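Local structure of putative mannose-6-phosphate isomerase YvyI (1QWR) at residues Thr194-Asp199 with Glu211-Ala217; Arg139-Val145 with Val218-Pro224. The protein catalyses the reversible isomerisation of D-mannose 6-phosphate to D-fructose 6-phosphate, using one zinc ion per subunit. One frame throughout, in Å; residues are numbered along the deposited sequence.

In the fold
Reading from the N terminus, the chain passes through strand 98-100 well before helix 141-149, whose start is the earlier half of contact 2. Much later comes strand 195-198, whose bulged course pairs with strand 98-100; an excursion of 11 residues without helix or strand brings the chain back at E211, and contact 1 closes that short loop. Helix 214-220 follows directly, and its C-terminal end returns to R139-V145, closing a far longer loop in which contact 1 is nested. Both contacts use helix 214-220, their centres lie about 13 Å apart, and F214 and V145 touch between them. Together they tie the strand pair 98-100/195-198, through helix 214-220, to helix 141-149.

Contact 1 of 2, residues Thr194-Asp199 with Glu211-Ala217; sequences TYRVYD and ELHFAKA. With SO4 (sulfate ion), chain C.
Side by side and pointing the same way, the side chains of R196 and H213 set the pattern here, their guanidinium and ring planes turned 37° apart. R196 runs extended from CG to NE, which carries the guanidinium past H213 to the carbonyl of E211. NH1 donates to E211 O at 2.8 Å, with the acceptor lying in the guanidinium plane and NH1 on a lone pair of the carbonyl. NE reaches O3 of the sulfate at 3.2 Å. The backbone of the same arginine is gripped too: H213 N, at the N-cap position of helix 214-220, gives R196 O a nearly straight bond of 2.8 Å (172°). The H213 ring lies with T194 O over one face and the amide nitrogen of R196 at its edge.

Y195 crosses H213 at about a right angle, the two ring planes oblique. Its ring receives K216 CB almost exactly over the centre, 3.5 Å from the centroid and 3° off the normal, a CH-pi contact. K216 CD continues along the ring to CE1, and Y195 OH and K216 NZ both find E111. Next to Y195 CB, A217 CB presses against V197 CG1 at 3.3 Å, tighter than usual, where V197 and Y198 form a classic beta bulge opposite I98.

R196 is assigned as the active-site residue by similarity. The sulfate, probably from the crystallisation liquor, is also held by S97, W20, K18, K99 and R210, which is consistent with a pocket for the substrate's phosphate, and the bond to E211 O would hold the guanidinium's rotation while NE binds the anion.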
ATOM      1  N   THR A 194       1.516  -4.621  13.265  1.00 21.21           N
ATOM      2  CA  THR A 194       2.467  -3.532  13.451  1.00 19.95           C
ATOM      3  C   THR A 194       2.985  -3.433  14.877  1.00 20.39           C
ATOM      4  O   THR A 194       2.200  -3.412  15.813  1.00 22.29           O
ATOM      5  CB  THR A 194       1.809  -2.188  13.111  1.00 23.16           C
ATOM      6  OG1 THR A 194       1.403  -2.203  11.740  1.00 22.90           O
ATOM      7  CG2 THR A 194       2.781  -1.029  13.355  1.00 22.53           C
ATOM      8  N   TYR A 195       4.303  -3.355  15.025  1.00 18.74           N
ATOM      9  CA  TYR A 195       4.926  -3.231  16.341  1.00 19.77           C
ATOM     10  C   TYR A 195       5.604  -1.864  16.401  1.00 18.47           C
ATOM     11  O   TYR A 195       6.597  -1.625  15.710  1.00 17.45           O
ATOM     12  CB  TYR A 195       5.956  -4.355  16.566  1.00 18.71           C
ATOM     13  CG  TYR A 195       5.376  -5.760  16.440  1.00 18.59           C
ATOM     14  CD1 TYR A 195       4.097  -6.059  16.925  1.00 20.82           C
ATOM     15  CD2 TYR A 195       6.114  -6.791  15.852  1.00 20.00           C
ATOM     16  CE1 TYR A 195       3.574  -7.353  16.822  1.00 20.04           C
ATOM     17  CE2 TYR A 195       5.605  -8.080  15.746  1.00 16.30           C
ATOM     18  CZ  TYR A 195       4.336  -8.356  16.230  1.00 19.72           C
ATOM     19  OH  TYR A 195       3.828  -9.628  16.122  1.00 20.74           O
ATOM     20  N   ARG A 196       5.058  -0.961  17.215  1.00 19.50           N
ATOM     21  CA  ARG A 196       5.617   0.383  17.338  1.00 19.50           C
ATOM     22  C   ARG A 196       6.677   0.446  18.421  1.00 21.79           C
ATOM     23  O   ARG A 196       6.517  -0.176  19.471  1.00 21.28           O
ATOM     24  CB  ARG A 196       4.544   1.389  17.735  1.00 22.53           C
ATOM     25  CG  ARG A 196       3.344   1.399  16.856  1.00 24.90           C
ATOM     26  CD  ARG A 196       2.522   2.655  17.112  1.00 24.58           C
ATOM     27  NE  ARG A 196       1.298   2.624  16.327  1.00 26.37           N
ATOM     28  CZ  ARG A 196       0.154   2.125  16.763  1.00 28.03           C
ATOM     29  NH1 ARG A 196       0.069   1.620  17.983  1.00 29.15           N
ATOM     30  NH2 ARG A 196      -0.904   2.124  15.970  1.00 31.93           N
ATOM     31  N   VAL A 197       7.742   1.199  18.174  1.00 23.39           N
ATOM     32  CA  VAL A 197       8.769   1.348  19.193  1.00 25.39           C
ATOM     33  C   VAL A 197       8.743   2.777  19.726  1.00 26.60           C
ATOM     34  O   VAL A 197       9.173   3.030  20.846  1.00 27.64           O
ATOM     35  CB  VAL A 197      10.192   1.016  18.661  1.00 26.33           C
ATOM     36  CG1 VAL A 197      10.200  -0.389  18.043  1.00 29.19           C
ATOM     37  CG2 VAL A 197      10.657   2.041  17.652  1.00 26.87           C
ATOM     38  N   TYR A 198       8.215   3.706  18.933  1.00 25.20           N
ATOM     39  CA  TYR A 198       8.164   5.112  19.339  1.00 25.14           C
ATOM     40  C   TYR A 198       7.095   5.880  18.577  1.00 25.90           C
ATOM     41  O   TYR A 198       6.980   5.740  17.355  1.00 24.72           O
ATOM     42  CB  TYR A 198       9.519   5.774  19.094  1.00 27.74           C
ATOM     43  CG  TYR A 198       9.613   7.186  19.624  1.00 28.19           C
ATOM     44  CD1 TYR A 198       9.226   7.482  20.928  1.00 30.27           C
ATOM     45  CD2 TYR A 198      10.121   8.220  18.832  1.00 29.71           C
ATOM     46  CE1 TYR A 198       9.341   8.782  21.442  1.00 31.58           C
ATOM     47  CE2 TYR A 198      10.244   9.520  19.339  1.00 32.58           C
ATOM     48  CZ  TYR A 198       9.848   9.789  20.643  1.00 32.49           C
ATOM     49  OH  TYR A 198       9.940  11.071  21.143  1.00 35.76           O
ATOM     50  N   ASP A 199       6.324   6.696  19.295  1.00 23.62           N
ATOM     51  CA  ASP A 199       5.249   7.477  18.677  1.00 24.29           C
ATOM     52  C   ASP A 199       5.266   8.942  19.114  1.00 24.98           C
ATOM     53  O   ASP A 199       4.215   9.585  19.211  1.00 26.49           O
ATOM     54  CB  ASP A 199       3.887   6.861  18.997  1.00 22.76           C
ATOM     55  CG  ASP A 199       2.780   7.401  18.107  1.00 24.02           C
ATOM     56  OD1 ASP A 199       3.051   7.661  16.920  1.00 24.73           O
ATOM     57  OD2 ASP A 199       1.631   7.550  18.578  1.00 25.37           O
ATOM     58  N   GLU A 211      -0.519   2.438  21.639  1.00 27.24           N
ATOM     59  CA  GLU A 211       0.211   1.244  22.071  1.00 28.65           C
ATOM     60  C   GLU A 211       1.585   1.051  21.439  1.00 26.92           C
ATOM     61  O   GLU A 211       1.748   1.218  20.236  1.00 25.76           O
ATOM     62  CB  GLU A 211      -0.620   0.005  21.765  1.00 32.38           C
ATOM     63  CG  GLU A 211      -1.268  -0.658  22.954  1.00 40.91           C
ATOM     64  CD  GLU A 211      -1.875  -1.998  22.575  1.00 43.95           C
ATOM     65  OE1 GLU A 211      -1.102  -2.923  22.237  1.00 45.75           O
ATOM     66  OE2 GLU A 211      -3.120  -2.121  22.607  1.00 46.68           O
ATOM     67  N   LEU A 212       2.566   0.692  22.262  1.00 26.32           N
ATOM     68  CA  LEU A 212       3.920   0.419  21.780  1.00 25.83           C
ATOM     69  C   LEU A 212       4.120  -1.087  22.008  1.00 25.95           C
ATOM     70  O   LEU A 212       3.481  -1.674  22.884  1.00 27.02           O
ATOM     71  CB  LEU A 212       4.962   1.237  22.556  1.00 24.36           C
ATOM     72  CG  LEU A 212       4.812   2.767  22.522  1.00 25.38           C
ATOM     73  CD1 LEU A 212       6.024   3.413  23.208  1.00 26.94           C
ATOM     74  CD2 LEU A 212       4.705   3.260  21.082  1.00 24.95           C
ATOM     75  N   HIS A 213       4.979  -1.711  21.210  1.00 26.70           N
ATOM     76  CA  HIS A 213       5.213  -3.150  21.311  1.00 26.88           C
ATOM     77  C   HIS A 213       6.721  -3.335  21.237  1.00 28.10           C
ATOM     78  O   HIS A 213       7.237  -3.883  20.264  1.00 25.87           O
ATOM     79  CB  HIS A 213       4.552  -3.861  20.119  1.00 27.65           C
ATOM     80  CG  HIS A 213       3.259  -3.239  19.682  1.00 30.50           C
ATOM     81  ND1 HIS A 213       2.026  -3.734  20.056  1.00 32.85           N
ATOM     82  CD2 HIS A 213       3.010  -2.142  18.925  1.00 30.42           C
ATOM     83  CE1 HIS A 213       1.074  -2.970  19.542  1.00 32.59           C
ATOM     84  NE2 HIS A 213       1.646  -1.998  18.852  1.00 33.52           N
ATOM     85  N   PHE A 214       7.416  -2.864  22.267  1.00 27.29           N
ATOM     86  CA  PHE A 214       8.873  -2.922  22.317  1.00 29.03           C
ATOM     87  C   PHE A 214       9.486  -4.320  22.116  1.00 26.38           C
ATOM     88  O   PHE A 214      10.314  -4.510  21.230  1.00 26.12           O
ATOM     89  CB  PHE A 214       9.353  -2.319  23.650  1.00 32.03           C
ATOM     90  CG  PHE A 214      10.790  -1.855  23.636  1.00 36.48           C
ATOM     91  CD1 PHE A 214      11.573  -1.976  22.490  1.00 37.55           C
ATOM     92  CD2 PHE A 214      11.363  -1.298  24.777  1.00 39.13           C
ATOM     93  CE1 PHE A 214      12.908  -1.553  22.479  1.00 38.97           C
ATOM     94  CE2 PHE A 214      12.699  -0.870  24.779  1.00 38.77           C
ATOM     95  CZ  PHE A 214      13.469  -1.000  23.628  1.00 40.01           C
ATOM     96  N   ALA A 215       9.084  -5.282  22.935  1.00 26.77           N
ATOM     97  CA  ALA A 215       9.613  -6.644  22.858  1.00 25.92           C
ATOM     98  C   ALA A 215       9.386  -7.262  21.491  1.00 24.43           C
ATOM     99  O   ALA A 215      10.316  -7.763  20.855  1.00 22.27           O
ATOM    100  CB  ALA A 215       8.964  -7.524  23.937  1.00 27.40           C
ATOM    101  N   LYS A 216       8.141  -7.219  21.036  1.00 22.68           N
ATOM    102  CA  LYS A 216       7.821  -7.796  19.742  1.00 21.73           C
ATOM    103  C   LYS A 216       8.583  -7.128  18.612  1.00 21.65           C
ATOM    104  O   LYS A 216       9.020  -7.800  17.683  1.00 21.12           O
ATOM    105  CB  LYS A 216       6.313  -7.731  19.486  1.00 22.87           C
ATOM    106  CG  LYS A 216       5.521  -8.775  20.275  1.00 24.31           C
ATOM    107  CD  LYS A 216       4.048  -8.758  19.913  1.00 27.97           C
ATOM    108  CE  LYS A 216       3.315  -9.928  20.532  1.00 32.11           C
ATOM    109  NZ  LYS A 216       1.886  -9.945  20.126  1.00 34.01           N
ATOM    110  N   ALA A 217       8.744  -5.808  18.682  1.00 19.95           N
ATOM    111  CA  ALA A 217       9.466  -5.092  17.640  1.00 20.02           C
ATOM    112  C   ALA A 217      10.911  -5.566  17.597  1.00 20.79           C
ATOM    113  O   ALA A 217      11.480  -5.817  16.531  1.00 20.58           O
ATOM    114  CB  ALA A 217       9.430  -3.577  17.907  1.00 19.19           C
TER
HETATM  115  S   SO4 C 601       1.122   4.080  12.444  1.00 26.41           S
HETATM  116  O1  SO4 C 601       2.105   5.043  13.001  1.00 23.62           O
HETATM  117  O2  SO4 C 601      -0.231   4.639  12.519  1.00 21.25           O
HETATM  118  O3  SO4 C 601       1.192   2.805  13.175  1.00 25.23           O
HETATM  119  O4  SO4 C 601       1.460   3.837  11.027  1.00 24.01           O

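Contact 2 of 2, residues Arg139-Val145 with Val218-Pro224; sequences RSKTELV and VNAATVP
V218 meets V145 and K141 on the flank of helix 214-220. Its CG1 lies 3.8 Å from V145 CG2, the side chains crossing at about a right angle, while K141 runs antiparallel alongside V218. The carbonyl of V218 is the first acceptor for the lysine, with K141 NZ 2.7 Å from V218 O and in the carbonyl plane. At N219 the carbonyl is also near the ammonium, but the angle is too poor for a bond, and the side-chain ND2 donates to A215 O, one turn back in the same helix.

A221 is the first residue to leave helical geometry, and its carbonyl supplies the second acceptor: K141 NZ to A221 O is 2.9 Å, again in the carbonyl plane. The lysine therefore closes over the C-terminal end of helix 214-220, where V218 O has only a weak bond from A221 N within the segment and the A221 carbonyl lies just past the last helical residue; the helix dipole would probably welcome a positive charge. A bend at chi2 (-145°) in an otherwise extended chain goes with this reach. With an alanine here, the carbonyls of V218 and A221 would probably lose their shared donor, and the helix end is likely to be less firmly fixed against helix 141-149. A221 also turns its methyl to L144 CD2.

Beyond it, V223 points into the start of helix 141-149. Its CG2 lies 3.9 Å from L144 CD2 and near K141 CG, and CG1 sits 3.4 Å from S140 C. S140 is the N-cap there, its OG accepting from E143 N at 3.2 Å. P224, joined through a cis peptide bond, brings its CD to 4.2 Å from R139 O.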
ATOM      1  N   ARG A 139      24.154  -2.945  15.663  1.00 26.81           N
ATOM      2  CA  ARG A 139      24.869  -4.121  15.189  1.00 27.24           C
ATOM      3  C   ARG A 139      24.433  -5.408  15.872  1.00 26.35           C
ATOM      4  O   ARG A 139      24.773  -6.511  15.422  1.00 27.22           O
ATOM      5  CB  ARG A 139      26.374  -3.901  15.382  1.00 31.06           C
ATOM      6  CG  ARG A 139      26.919  -2.691  14.616  1.00 35.98           C
ATOM      7  CD  ARG A 139      28.377  -2.402  14.983  1.00 41.85           C
ATOM      8  NE  ARG A 139      28.509  -1.892  16.347  1.00 44.81           N
ATOM      9  CZ  ARG A 139      29.667  -1.731  16.983  1.00 48.22           C
ATOM     10  NH1 ARG A 139      30.807  -2.046  16.382  1.00 49.41           N
ATOM     11  NH2 ARG A 139      29.690  -1.245  18.217  1.00 49.02           N
ATOM     12  N   SER A 140      23.687  -5.266  16.964  1.00 25.15           N
ATOM     13  CA  SER A 140      23.191  -6.407  17.711  1.00 25.00           C
ATOM     14  C   SER A 140      21.862  -6.039  18.349  1.00 24.54           C
ATOM     15  O   SER A 140      21.542  -4.856  18.524  1.00 24.09           O
ATOM     16  CB  SER A 140      24.189  -6.817  18.803  1.00 24.79           C
ATOM     17  OG  SER A 140      24.196  -5.864  19.845  1.00 26.47           O
ATOM     18  N   LYS A 141      21.071  -7.043  18.707  1.00 23.47           N
ATOM     19  CA  LYS A 141      19.795  -6.744  19.321  1.00 24.31           C
ATOM     20  C   LYS A 141      19.943  -6.097  20.699  1.00 24.47           C
ATOM     21  O   LYS A 141      19.083  -5.320  21.102  1.00 24.02           O
ATOM     22  CB  LYS A 141      18.914  -7.994  19.365  1.00 23.78           C
ATOM     23  CG  LYS A 141      18.521  -8.419  17.940  1.00 25.59           C
ATOM     24  CD  LYS A 141      17.119  -9.003  17.847  1.00 23.83           C
ATOM     25  CE  LYS A 141      16.763  -9.309  16.385  1.00 23.89           C
ATOM     26  NZ  LYS A 141      15.376  -9.836  16.260  1.00 23.22           N
ATOM     27  N   THR A 142      21.036  -6.378  21.412  1.00 23.60           N
ATOM     28  CA  THR A 142      21.227  -5.739  22.718  1.00 24.92           C
ATOM     29  C   THR A 142      21.469  -4.238  22.492  1.00 24.24           C
ATOM     30  O   THR A 142      20.973  -3.397  23.241  1.00 25.59           O
ATOM     31  CB  THR A 142      22.436  -6.332  23.492  1.00 25.07           C
ATOM     32  OG1 THR A 142      22.219  -7.726  23.726  1.00 26.14           O
ATOM     33  CG2 THR A 142      22.584  -5.652  24.848  1.00 27.44           C
ATOM     34  N   GLU A 143      22.223  -3.921  21.444  1.00 25.81           N
ATOM     35  CA  GLU A 143      22.543  -2.540  21.075  1.00 27.73           C
ATOM     36  C   GLU A 143      21.261  -1.804  20.642  1.00 27.19           C
ATOM     37  O   GLU A 143      21.036  -0.655  21.012  1.00 26.47           O
ATOM     38  CB  GLU A 143      23.562  -2.561  19.936  1.00 32.22           C
ATOM     39  CG  GLU A 143      24.159  -1.221  19.512  1.00 38.00           C
ATOM     40  CD  GLU A 143      25.358  -1.416  18.585  1.00 41.67           C
ATOM     41  OE1 GLU A 143      26.362  -2.024  19.022  1.00 48.17           O
ATOM     42  OE2 GLU A 143      25.315  -0.978  17.421  1.00 44.43           O
ATOM     43  N   LEU A 144      20.428  -2.473  19.853  1.00 25.29           N
ATOM     44  CA  LEU A 144      19.179  -1.877  19.408  1.00 26.12           C
ATOM     45  C   LEU A 144      18.356  -1.514  20.646  1.00 26.55           C
ATOM     46  O   LEU A 144      17.848  -0.385  20.775  1.00 27.36           O
ATOM     47  CB  LEU A 144      18.415  -2.875  18.529  1.00 24.88           C
ATOM     48  CG  LEU A 144      17.034  -2.426  18.029  1.00 27.87           C
ATOM     49  CD1 LEU A 144      17.232  -1.283  17.044  1.00 27.03           C
ATOM     50  CD2 LEU A 144      16.286  -3.604  17.364  1.00 26.56           C
ATOM     51  N   VAL A 145      18.241  -2.463  21.571  1.00 27.56           N
ATOM     52  CA  VAL A 145      17.487  -2.246  22.800  1.00 31.31           C
ATOM     53  C   VAL A 145      18.044  -1.055  23.577  1.00 32.91           C
ATOM     54  O   VAL A 145      17.289  -0.181  24.013  1.00 34.47           O
ATOM     55  CB  VAL A 145      17.523  -3.494  23.697  1.00 30.60           C
ATOM     56  CG1 VAL A 145      17.076  -3.151  25.118  1.00 35.02           C
ATOM     57  CG2 VAL A 145      16.608  -4.558  23.109  1.00 32.40           C
ATOM     58  N   VAL A 218      11.520  -5.678  18.766  1.00 22.61           N
ATOM     59  CA  VAL A 218      12.915  -6.116  18.806  1.00 22.04           C
ATOM     60  C   VAL A 218      13.034  -7.552  18.298  1.00 19.94           C
ATOM     61  O   VAL A 218      13.958  -7.886  17.550  1.00 23.08           O
ATOM     62  CB  VAL A 218      13.476  -5.980  20.235  1.00 22.58           C
ATOM     63  CG1 VAL A 218      14.908  -6.492  20.276  1.00 24.17           C
ATOM     64  CG2 VAL A 218      13.449  -4.494  20.645  1.00 22.78           C
ATOM     65  N   ASN A 219      12.084  -8.396  18.675  1.00 21.66           N
ATOM     66  CA  ASN A 219      12.094  -9.787  18.213  1.00 20.40           C
ATOM     67  C   ASN A 219      11.913  -9.877  16.693  1.00 20.36           C
ATOM     68  O   ASN A 219      12.544 -10.697  16.030  1.00 19.09           O
ATOM     69  CB  ASN A 219      10.980 -10.575  18.889  1.00 24.38           C
ATOM     70  CG  ASN A 219      11.404 -11.155  20.225  1.00 31.09           C
ATOM     71  OD1 ASN A 219      12.166 -12.127  20.276  1.00 35.28           O
ATOM     72  ND2 ASN A 219      10.921 -10.567  21.306  1.00 29.54           N
ATOM     73  N   ALA A 220      11.052  -9.035  16.136  1.00 19.43           N
ATOM     74  CA  ALA A 220      10.797  -9.093  14.696  1.00 20.27           C
ATOM     75  C   ALA A 220      11.802  -8.369  13.831  1.00 20.57           C
ATOM     76  O   ALA A 220      11.914  -8.637  12.622  1.00 19.94           O
ATOM     77  CB  ALA A 220       9.399  -8.549  14.397  1.00 19.45           C
ATOM     78  N   ALA A 221      12.536  -7.454  14.443  1.00 19.69           N
ATOM     79  CA  ALA A 221      13.485  -6.631  13.718  1.00 20.29           C
ATOM     80  C   ALA A 221      14.732  -7.345  13.246  1.00 21.64           C
ATOM     81  O   ALA A 221      15.322  -8.145  13.964  1.00 22.53           O
ATOM     82  CB  ALA A 221      13.876  -5.410  14.577  1.00 21.08           C
ATOM     83  N   THR A 222      15.125  -7.032  12.020  1.00 21.17           N
ATOM     84  CA  THR A 222      16.320  -7.586  11.424  1.00 21.15           C
ATOM     85  C   THR A 222      17.510  -6.774  11.930  1.00 21.83           C
ATOM     86  O   THR A 222      17.547  -5.560  11.763  1.00 20.29           O
ATOM     87  CB  THR A 222      16.273  -7.441   9.928  1.00 21.30           C
ATOM     88  OG1 THR A 222      15.124  -8.133   9.449  1.00 20.50           O
ATOM     89  CG2 THR A 222      17.540  -8.000   9.283  1.00 23.96           C
ATOM     90  N   VAL A 223      18.479  -7.449  12.531  1.00 22.87           N
ATOM     91  CA  VAL A 223      19.663  -6.776  13.044  1.00 22.81           C
ATOM     92  C   VAL A 223      20.897  -7.602  12.674  1.00 24.74           C
ATOM     93  O   VAL A 223      20.936  -8.794  12.948  1.00 24.50           O
ATOM     94  CB  VAL A 223      19.605  -6.671  14.578  1.00 24.12           C
ATOM     95  CG1 VAL A 223      20.846  -5.950  15.094  1.00 22.08           C
ATOM     96  CG2 VAL A 223      18.319  -5.960  15.005  1.00 21.55           C
ATOM     97  N   PRO A 224      21.905  -6.986  12.029  1.00 25.71           N
ATOM     98  CA  PRO A 224      21.951  -5.576  11.637  1.00 25.31           C
ATOM     99  C   PRO A 224      21.082  -5.327  10.418  1.00 25.26           C
ATOM    100  O   PRO A 224      20.623  -6.262   9.772  1.00 22.15           O
ATOM    101  CB  PRO A 224      23.420  -5.358  11.310  1.00 27.23           C
ATOM    102  CG  PRO A 224      23.815  -6.663  10.716  1.00 27.60           C
ATOM    103  CD  PRO A 224      23.181  -7.652  11.692  1.00 27.65           C
TER